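PDB 6D2Y: PbSGBP-B lipoprotein, which probably binds polysaccharide at the cell surface of Prevotella bryantii as a magnesium-containing, multidomain beta-sandwich lipoprotein. Local coordinates for residues 132-138 against 208-214; 164-170 against 199-205. All blocks are in the same frame, centred on the assembly; numbering follows the deposited sequence.

Interaction 1 (132-138 against 208-214); sequences APSVVSM and GSTNAPF
Strand 134-138 runs nearly parallel to strand 208-212: their axes diverge by 17° and come no closer than 6.8 Å, and no backbone-to-backbone hydrogen bond joins them. Ala132 sits over Gly208, CA to CA 5.0 Å, with its CB 4.1 Å from Thr210 CG2. Gly208 has phi/psi 141/178, a conformation suited to glycine, and a CB there would crowd Ala132 CB. Pro133 lays CD 3.6 Å from Gly208 O, while its carbonyl O accepts the one hydrogen bond of the contact, 2.6 Å from Thr210 OG1 (chi1 p). Val135, chi1 t, points toward the partner and wedges CG1 against Ala212 CB (3.7 Å), Pro213 CD (3.8 Å) and Phe214 CZ (3.6 Å). Val136 (phi/psi -115/-58) and Ser137 form a classic beta bulge opposite Thr152, both pointing away. Across from them the chain turns a corner at Pro213, and Phe214 (chi1 p, chi2 71°) brings its ring under Met138. This selenomethionine has CB over the ring face, 3.7 Å from the centroid (CH-pi), CE 3.5 Å from Phe214 CE1, and SE obliquely 5.0 Å from the centroid, a Met-aromatic contact. Edge strands of two sheets thus close one side of an immunoglobulin-like beta sandwich, consistent with the IPT/TIG family.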
loop_
_atom_site.group_PDB
_atom_site.type_symbol
_atom_site.label_atom_id
_atom_site.label_comp_id
_atom_site.label_asym_id
_atom_site.label_seq_id
_atom_site.Cartn_x
_atom_site.Cartn_y
_atom_site.Cartn_z
ATOM N N ALA A 132 -17.550 0.530 2.602
ATOM C CA ALA A 132 -16.974 1.800 2.203
ATOM C C ALA A 132 -15.746 1.564 1.324
ATOM O O ALA A 132 -15.187 0.465 1.310
ATOM C CB ALA A 132 -16.598 2.614 3.440
ATOM N N PRO A 133 -15.313 2.575 0.569
ATOM C CA PRO A 133 -14.136 2.387 -0.288
ATOM C C PRO A 133 -12.894 2.087 0.535
ATOM O O PRO A 133 -12.708 2.615 1.633
ATOM C CB PRO A 133 -14.010 3.725 -1.025
ATOM C CG PRO A 133 -15.359 4.337 -0.946
ATOM C CD PRO A 133 -15.922 3.903 0.369
ATOM N N SER A 134 -12.044 1.218 -0.001
ATOM C CA SER A 134 -10.743 0.927 0.576
ATOM C C SER A 134 -9.674 1.479 -0.353
ATOM O O SER A 134 -9.700 1.212 -1.559
ATOM C CB SER A 134 -10.548 -0.577 0.784
ATOM O OG SER A 134 -10.054 -1.194 -0.391
ATOM N N VAL A 135 -8.753 2.260 0.200
ATOM C CA VAL A 135 -7.688 2.893 -0.568
ATOM C C VAL A 135 -6.370 2.269 -0.140
ATOM O O VAL A 135 -6.039 2.256 1.051
ATOM C CB VAL A 135 -7.670 4.414 -0.363
ATOM C CG1 VAL A 135 -6.637 5.053 -1.272
ATOM C CG2 VAL A 135 -9.050 4.995 -0.618
ATOM N N VAL A 136 -5.617 1.754 -1.106
ATOM C CA VAL A 136 -4.373 1.066 -0.788
ATOM C C VAL A 136 -3.176 1.823 -1.345
ATOM O O VAL A 136 -2.277 2.214 -0.588
ATOM C CB VAL A 136 -4.406 -0.389 -1.292
ATOM C CG1 VAL A 136 -3.060 -1.052 -1.056
ATOM C CG2 VAL A 136 -5.512 -1.165 -0.591
ATOM N N SER A 137 -3.146 2.043 -2.659
ATOM C CA SER A 137 -1.944 2.574 -3.282
ATOM C C SER A 137 -2.285 3.621 -4.329
ATOM O O SER A 137 -3.382 3.628 -4.895
ATOM C CB SER A 137 -1.114 1.461 -3.933
ATOM O OG SER A 137 -1.867 0.785 -4.924
HETATM N N MSE A 138 -1.323 4.503 -4.584
HETATM C CA MSE A 138 -1.424 5.461 -5.668
HETATM C C MSE A 138 -0.261 5.145 -6.603
HETATM O O MSE A 138 0.821 4.779 -6.138
HETATM C CB MSE A 138 -1.355 6.899 -5.146
HETATM C CG MSE A 138 -2.032 7.916 -6.036
HETATM SE SE MSE A 138 -1.302 9.707 -5.851
HETATM C CE MSE A 138 -2.624 10.531 -4.742
ATOM N N GLY A 208 -19.736 5.750 2.068
ATOM C CA GLY A 208 -18.873 6.294 3.101
ATOM C C GLY A 208 -17.618 6.986 2.607
ATOM O O GLY A 208 -17.349 7.028 1.403
ATOM N N SER A 209 -16.843 7.533 3.543
ATOM C CA SER A 209 -15.594 8.224 3.256
ATOM C C SER A 209 -14.449 7.505 3.951
ATOM O O SER A 209 -14.588 7.057 5.094
ATOM C CB SER A 209 -15.643 9.682 3.726
ATOM O OG SER A 209 -16.325 10.503 2.798
ATOM N N THR A 210 -13.314 7.401 3.263
ATOM C CA THR A 210 -12.135 6.752 3.820
ATOM C C THR A 210 -10.890 7.516 3.398
ATOM O O THR A 210 -10.736 7.859 2.222
ATOM C CB THR A 210 -12.039 5.288 3.374
ATOM O OG1 THR A 210 -12.365 5.186 1.983
ATOM C CG2 THR A 210 -12.994 4.418 4.185
ATOM N N ASN A 211 -10.008 7.780 4.361
ATOM C CA ASN A 211 -8.784 8.520 4.096
ATOM C C ASN A 211 -7.766 7.643 3.380
ATOM O O ASN A 211 -7.594 6.466 3.712
ATOM C CB ASN A 211 -8.182 9.048 5.399
ATOM C CG ASN A 211 -8.756 10.390 5.807
ATOM O OD1 ASN A 211 -9.973 10.578 5.832
ATOM N ND2 ASN A 211 -7.880 11.335 6.129
ATOM N N ALA A 212 -7.088 8.225 2.399
ATOM C CA ALA A 212 -6.030 7.524 1.696
ATOM C C ALA A 212 -4.764 7.477 2.550
ATOM O O ALA A 212 -4.473 8.420 3.291
ATOM C CB ALA A 212 -5.728 8.209 0.369
ATOM N N PRO A 213 -3.994 6.389 2.465
ATOM C CA PRO A 213 -2.754 6.304 3.248
ATOM C C PRO A 213 -1.588 7.012 2.579
ATOM O O PRO A 213 -0.450 6.539 2.644
ATOM C CB PRO A 213 -2.510 4.795 3.341
ATOM C CG PRO A 213 -3.085 4.264 2.070
ATOM C CD PRO A 213 -4.284 5.131 1.754
ATOM N N PHE A 214 -1.858 8.141 1.930
ATOM C CA PHE A 214 -0.811 8.891 1.253
ATOM C C PHE A 214 -1.295 10.310 1.013
ATOM O O PHE A 214 -2.493 10.599 1.072
ATOM C CB PHE A 214 -0.407 8.229 -0.070
ATOM C CG PHE A 214 -1.571 7.745 -0.896
ATOM C CD1 PHE A 214 -2.411 8.643 -1.537
ATOM C CD2 PHE A 214 -1.822 6.389 -1.032
ATOM C CE1 PHE A 214 -3.478 8.197 -2.295
ATOM C CE2 PHE A 214 -2.888 5.939 -1.787
ATOM C CZ PHE A 214 -3.716 6.844 -2.420
#

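Interaction 2 (164-170 against 199-205); sequences LEIKVGK and EDIVVSD
Backbone hydrogen bonds dominate where strands 165-168 and 200-205 pair antiparallel, axes 4.8 Å apart at 162°. Glu165 N to Ser204 O (2.8 Å) and Ser204 N to Glu165 O (2.9 Å) are repeated by Lys167 N to Val202 O and Val202 N to Lys167 O, both 2.9 Å. Gly169 N (phi 75°) donates to Asp200 O at 2.8 Å. The non-hydrogen-bonded pairs Ile166-Val203 and Val168-Ile201 share one face (valines chi1 t, isoleucines m): Val168 CG2 meets Ile201 CG1 (4.0 Å), Ile166 CG1 meets Val203 CG2 (4.4 Å), and Ile166 CG2 reaches diagonally to Ile201 CG2 (4.0 Å). Lys170 NZ forms a salt bridge with Glu199 OE1 (2.9 Å) at the end of the pairing; on the face opposite Ile166, Lys167 NZ salt-bridges Glu165 OE1 (3.2 Å) and hydrogen-bonds Thr173 OG1. One apolar and one more polar face befit a beta-sandwich sheet, consistent with the IPT/TIG fold. Strands 172-173 and 208-215 flank the pair, and strand 134-138 of the facing sheet covers its apolar face.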
loop_
_atom_site.group_PDB
_atom_site.type_symbol
_atom_site.label_atom_id
_atom_site.label_comp_id
_atom_site.label_asym_id
_atom_site.label_seq_id
_atom_site.Cartn_x
_atom_site.Cartn_y
_atom_site.Cartn_z
ATOM N N LEU A 164 -18.994 9.135 -6.964
ATOM C CA LEU A 164 -17.759 9.058 -6.198
ATOM C C LEU A 164 -16.951 10.327 -6.418
ATOM O O LEU A 164 -16.899 10.866 -7.526
ATOM C CB LEU A 164 -16.949 7.819 -6.598
ATOM C CG LEU A 164 -15.622 7.465 -5.902
ATOM C CD1 LEU A 164 -15.322 5.985 -6.090
ATOM C CD2 LEU A 164 -14.432 8.287 -6.406
ATOM N N GLU A 165 -16.325 10.813 -5.350
ATOM C CA GLU A 165 -15.534 12.029 -5.427
ATOM C C GLU A 165 -14.213 11.828 -4.703
ATOM O O GLU A 165 -14.110 11.035 -3.764
ATOM C CB GLU A 165 -16.283 13.225 -4.828
ATOM C CG GLU A 165 -17.582 13.549 -5.540
ATOM C CD GLU A 165 -18.196 14.842 -5.056
ATOM O OE1 GLU A 165 -18.502 14.939 -3.848
ATOM O OE2 GLU A 165 -18.367 15.764 -5.883
ATOM N N ILE A 166 -13.202 12.552 -5.166
ATOM C CA ILE A 166 -11.891 12.597 -4.534
ATOM C C ILE A 166 -11.715 14.007 -3.993
ATOM O O ILE A 166 -11.690 14.977 -4.761
ATOM C CB ILE A 166 -10.769 12.231 -5.514
ATOM C CG1 ILE A 166 -10.965 10.807 -6.043
ATOM C CG2 ILE A 166 -9.412 12.387 -4.847
ATOM C CD1 ILE A 166 -9.697 10.174 -6.589
ATOM N N LYS A 167 -11.616 14.131 -2.674
ATOM C CA LYS A 167 -11.456 15.420 -2.014
ATOM C C LYS A 167 -10.077 15.479 -1.373
ATOM O O LYS A 167 -9.727 14.615 -0.561
ATOM C CB LYS A 167 -12.547 15.643 -0.968
ATOM C CG LYS A 167 -13.950 15.788 -1.541
ATOM C CD LYS A 167 -14.710 16.912 -0.848
ATOM C CE LYS A 167 -16.217 16.751 -1.004
ATOM N NZ LYS A 167 -16.688 17.160 -2.358
ATOM N N VAL A 168 -9.302 16.495 -1.737
ATOM C CA VAL A 168 -7.973 16.715 -1.183
ATOM C C VAL A 168 -8.060 17.889 -0.222
ATOM O O VAL A 168 -8.359 19.018 -0.632
ATOM C CB VAL A 168 -6.932 16.972 -2.282
ATOM C CG1 VAL A 168 -5.568 17.244 -1.663
ATOM C CG2 VAL A 168 -6.870 15.787 -3.225
ATOM N N GLY A 169 -7.807 17.622 1.056
ATOM C CA GLY A 169 -7.902 18.650 2.070
ATOM C C GLY A 169 -9.334 18.988 2.427
ATOM O O GLY A 169 -10.176 18.097 2.571
ATOM N N LYS A 170 -9.622 20.279 2.560
ATOM C CA LYS A 170 -10.916 20.747 3.033
ATOM C C LYS A 170 -11.657 21.643 2.048
ATOM O O LYS A 170 -12.877 21.783 2.174
ATOM C CB LYS A 170 -10.765 21.496 4.376
ATOM C CG LYS A 170 -9.942 22.815 4.359
ATOM C CD LYS A 170 -8.482 22.618 3.946
ATOM C CE LYS A 170 -7.700 23.914 3.957
ATOM N NZ LYS A 170 -6.397 23.719 3.250
ATOM N N GLU A 199 -1.594 17.175 1.921
ATOM C CA GLU A 199 -2.893 17.224 2.571
ATOM C C GLU A 199 -3.582 15.874 2.431
ATOM O O GLU A 199 -3.242 15.063 1.563
ATOM C CB GLU A 199 -3.773 18.337 1.989
ATOM C CG GLU A 199 -3.225 19.736 2.225
ATOM C CD GLU A 199 -4.217 20.634 2.935
ATOM O OE1 GLU A 199 -4.900 21.427 2.251
ATOM O OE2 GLU A 199 -4.313 20.545 4.178
ATOM N N ASP A 200 -4.558 15.642 3.302
ATOM C CA ASP A 200 -5.244 14.360 3.331
ATOM C C ASP A 200 -6.111 14.180 2.091
ATOM O O ASP A 200 -6.754 15.119 1.616
ATOM C CB ASP A 200 -6.094 14.244 4.596
ATOM C CG ASP A 200 -5.307 14.553 5.857
ATOM O OD1 ASP A 200 -5.228 15.740 6.237
ATOM O OD2 ASP A 200 -4.760 13.607 6.464
ATOM N N ILE A 201 -6.117 12.958 1.565
ATOM C CA ILE A 201 -6.895 12.595 0.389
ATOM C C ILE A 201 -8.001 11.649 0.825
ATOM O O ILE A 201 -7.734 10.623 1.464
ATOM C CB ILE A 201 -6.011 11.952 -0.691
ATOM C CG1 ILE A 201 -4.947 12.947 -1.147
ATOM C CG2 ILE A 201 -6.853 11.490 -1.868
ATOM C CD1 ILE A 201 -3.982 12.374 -2.133
ATOM N N VAL A 202 -9.239 11.990 0.481
ATOM C CA VAL A 202 -10.414 11.235 0.895
ATOM C C VAL A 202 -11.181 10.808 -0.349
ATOM O O VAL A 202 -11.506 11.642 -1.201
ATOM C CB VAL A 202 -11.312 12.059 1.836
ATOM C CG1 VAL A 202 -12.564 11.277 2.200
ATOM C CG2 VAL A 202 -10.540 12.459 3.088
ATOM N N VAL A 203 -11.455 9.512 -0.454
ATOM C CA VAL A 203 -12.298 8.959 -1.506
ATOM C C VAL A 203 -13.668 8.687 -0.904
ATOM O O VAL A 203 -13.793 7.899 0.042
ATOM C CB VAL A 203 -11.693 7.679 -2.101
ATOM C CG1 VAL A 203 -12.643 7.077 -3.130
ATOM C CG2 VAL A 203 -10.343 7.975 -2.727
ATOM N N SER A 204 -14.694 9.338 -1.445
ATOM C CA SER A 204 -16.040 9.259 -0.896
ATOM C C SER A 204 -17.020 8.816 -1.969
ATOM O O SER A 204 -16.902 9.212 -3.132
ATOM C CB SER A 204 -16.483 10.610 -0.321
ATOM O OG SER A 204 -16.454 11.621 -1.312
ATOM N N ASP A 205 -17.984 7.994 -1.570
ATOM C CA ASP A 205 -19.081 7.603 -2.447
ATOM C C ASP A 205 -20.336 7.454 -1.590
ATOM O O ASP A 205 -20.402 7.979 -0.474
ATOM C CB ASP A 205 -18.721 6.330 -3.239
ATOM C CG ASP A 205 -18.477 5.122 -2.350
ATOM O OD1 ASP A 205 -18.634 5.228 -1.115
ATOM O OD2 ASP A 205 -18.125 4.054 -2.896
#

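Overall arrangement
Both contacts belong to the central IPT/TIG-type domain, away from the magnesium site, about 9 Å apart between centres. Interaction 2 lies within one sheet, whereas interaction 1 spans the gap between that sheet and its partner. Strands 200-205 and 208-215 are consecutive in the chain and neighbours in the sheet, so two probable hydrogen bonds, Ala212 N to Ile201 O (2.7 Å) and Thr210 O to Val203 N (3.2 Å), tie one contact to the other. Ile166, Val168, Ile201 and Val203 of interaction 2 and Met138 and Phe214 of interaction 1 are buried between the sheets, where Met138 touches Ile201 and Val135 touches Val203; the charged pairs of interaction 2 lie on its more exposed face and end.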